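Local coordinates for protein thioesterase superfamily (Jannaschia sp., PDB 2OAF) that probably hydrolyses thioesters, such as acyl-CoA compounds, as a hotdog-fold member of the thioesterase superfamily, at residues A46-W50 with C92-P96. Residues are numbered along the deposited sequence; the frame is centred on the assembly and turned at random.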
loop_
_atom_site.group_PDB
_atom_site.type_symbol
_atom_site.label_atom_id
_atom_site.label_comp_id
_atom_site.label_asym_id
_atom_site.label_seq_id
_atom_site.Cartn_x
_atom_site.Cartn_y
_atom_site.Cartn_z
ATOM N N ALA B 46 -10.063 -1.091 -10.972
ATOM C CA ALA B 46 -11.184 -1.417 -11.826
ATOM C C ALA B 46 -11.471 -0.296 -12.816
ATOM O O ALA B 46 -11.763 -0.540 -14.010
ATOM C CB ALA B 46 -12.410 -1.684 -10.967
ATOM N N ILE B 47 -11.454 0.936 -12.323
ATOM C CA ILE B 47 -11.702 2.095 -13.171
ATOM C C ILE B 47 -10.549 2.255 -14.173
ATOM O O ILE B 47 -10.768 2.515 -15.348
ATOM C CB ILE B 47 -11.867 3.395 -12.315
ATOM C CG1 ILE B 47 -13.130 3.316 -11.412
ATOM C CG2 ILE B 47 -11.859 4.651 -13.220
ATOM C CD1 ILE B 47 -13.263 4.461 -10.354
ATOM N N ASP B 48 -9.325 2.107 -13.704
ATOM C CA ASP B 48 -8.158 2.101 -14.586
ATOM C C ASP B 48 -8.315 1.045 -15.694
ATOM O O ASP B 48 -7.994 1.317 -16.857
ATOM C CB ASP B 48 -6.878 1.851 -13.780
ATOM C CG ASP B 48 -5.656 1.752 -14.658
ATOM O OD1 ASP B 48 -5.076 2.791 -15.006
ATOM O OD2 ASP B 48 -5.295 0.631 -15.024
ATOM N N ALA B 49 -8.818 -0.146 -15.338
ATOM C CA ALA B 49 -9.059 -1.216 -16.315
ATOM C C ALA B 49 -10.183 -0.863 -17.301
ATOM O O ALA B 49 -10.182 -1.310 -18.448
ATOM C CB ALA B 49 -9.352 -2.595 -15.602
ATOM N N TRP B 50 -11.155 -0.084 -16.840
ATOM C CA TRP B 50 -12.247 0.385 -17.722
ATOM C C TRP B 50 -11.643 1.259 -18.814
ATOM O O TRP B 50 -11.919 1.096 -19.980
ATOM C CB TRP B 50 -13.331 1.138 -16.932
ATOM C CG TRP B 50 -14.531 1.505 -17.725
ATOM C CD1 TRP B 50 -15.725 0.821 -17.784
ATOM C CD2 TRP B 50 -14.684 2.655 -18.582
ATOM N NE1 TRP B 50 -16.606 1.485 -18.636
ATOM C CE2 TRP B 50 -15.984 2.596 -19.144
ATOM C CE3 TRP B 50 -13.858 3.717 -18.926
ATOM C CZ2 TRP B 50 -16.441 3.536 -20.019
ATOM C CZ3 TRP B 50 -14.340 4.689 -19.818
ATOM C CH2 TRP B 50 -15.595 4.586 -20.344
ATOM N N CYS B 92 -15.151 -6.792 -10.029
ATOM C CA CYS B 92 -15.497 -5.392 -9.927
ATOM C C CYS B 92 -16.272 -4.977 -11.152
ATOM O O CYS B 92 -15.714 -4.743 -12.203
ATOM C CB CYS B 92 -14.254 -4.551 -9.745
ATOM S SG CYS B 92 -13.378 -4.895 -8.197
ATOM N N HIS B 93 -17.585 -4.878 -10.986
ATOM C CA HIS B 93 -18.496 -4.453 -12.056
ATOM C C HIS B 93 -18.436 -2.931 -12.118
ATOM O O HIS B 93 -18.775 -2.247 -11.141
ATOM C CB HIS B 93 -19.941 -4.884 -11.768
ATOM C CG HIS B 93 -20.132 -6.363 -11.652
ATOM N ND1 HIS B 93 -20.908 -7.083 -12.539
ATOM C CD2 HIS B 93 -19.650 -7.260 -10.758
ATOM C CE1 HIS B 93 -20.908 -8.355 -12.184
ATOM N NE2 HIS B 93 -20.145 -8.493 -11.112
ATOM N N THR B 94 -18.023 -2.396 -13.260
ATOM C CA THR B 94 -17.590 -1.006 -13.343
ATOM C C THR B 94 -18.251 -0.322 -14.523
ATOM O O THR B 94 -18.257 -0.854 -15.646
ATOM C CB THR B 94 -16.059 -0.953 -13.522
ATOM O OG1 THR B 94 -15.478 -1.722 -12.478
ATOM C CG2 THR B 94 -15.519 0.485 -13.457
ATOM N N TRP B 95 -18.799 0.860 -14.287
ATOM C CA TRP B 95 -19.393 1.609 -15.379
ATOM C C TRP B 95 -19.526 3.084 -15.043
ATOM O O TRP B 95 -19.595 3.437 -13.877
ATOM C CB TRP B 95 -20.782 1.035 -15.727
ATOM C CG TRP B 95 -21.825 1.298 -14.701
ATOM C CD1 TRP B 95 -22.782 2.254 -14.755
ATOM C CD2 TRP B 95 -22.014 0.607 -13.447
ATOM N NE1 TRP B 95 -23.571 2.197 -13.631
ATOM C CE2 TRP B 95 -23.119 1.206 -12.806
ATOM C CE3 TRP B 95 -21.347 -0.438 -12.800
ATOM C CZ2 TRP B 95 -23.594 0.787 -11.560
ATOM C CZ3 TRP B 95 -21.827 -0.872 -11.557
ATOM C CH2 TRP B 95 -22.934 -0.242 -10.948
ATOM N N PRO B 96 -19.599 3.937 -16.081
ATOM C CA PRO B 96 -19.874 5.351 -15.870
ATOM C C PRO B 96 -21.357 5.570 -15.679
ATOM O O PRO B 96 -22.160 5.173 -16.528
ATOM C CB PRO B 96 -19.431 5.995 -17.172
ATOM C CG PRO B 96 -19.612 4.912 -18.198
ATOM C CD PRO B 96 -19.386 3.622 -17.509
HETATM O O HOH W 1 -19.110 -0.100 -18.746
#
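Ala46 meets strand 92-96 with its one methyl: CB lies 3.6 Å from Cys92 CB and 3.4 Å from Thr94 OG1, so it sits against two residues that face the helix from the same side of the strand. Short side chains at this end allow close approach, with the Ala46 and Cys92 CA atoms 6.2 Å apart. Thr94 divides its two branches between different tasks. With chi1 at -53°, OG1 stands beside its own backbone N and reaches back to Cys92 O at 3.0 Å. That hydrogen bond arrives well above the carbonyl plane, at a C=O...donor angle of 108°, and helps hold the side chain in this rotation. CG2 is thereby set anti to the backbone N and faces the helix, within van der Waals range of Ile47 and of Trp50 CB. A valine here has no hydroxyl to offer Cys92 O, and the branch would probably be less firmly held in its rotation.

One helical turn after Ala46, Trp50 extends its indole from the helix with CG anti to the backbone N. The ring comes obliquely to Pro96, the two side chains crossing at about a right angle, and Pro96 CD lies 3.7 Å from Trp50 NE1. In the indole plane, NE1 donates to a water at 3.0 Å; the same water gives a weak bond to Thr94 O. Phe106 meets Trp50 edge-to-face, while Ile145 touches both Trp50 and Pro96.

The axes of 46-50 and 92-96 cross at -57°, 8.4 Å apart at closest approach; helix 39-54 lies over strand 90-99, as the hotdog helix lies across its curved sheet. The chemistry implies cohesion chiefly through buried apolar packing, with the indole N-H satisfied by a water linking helix to strand.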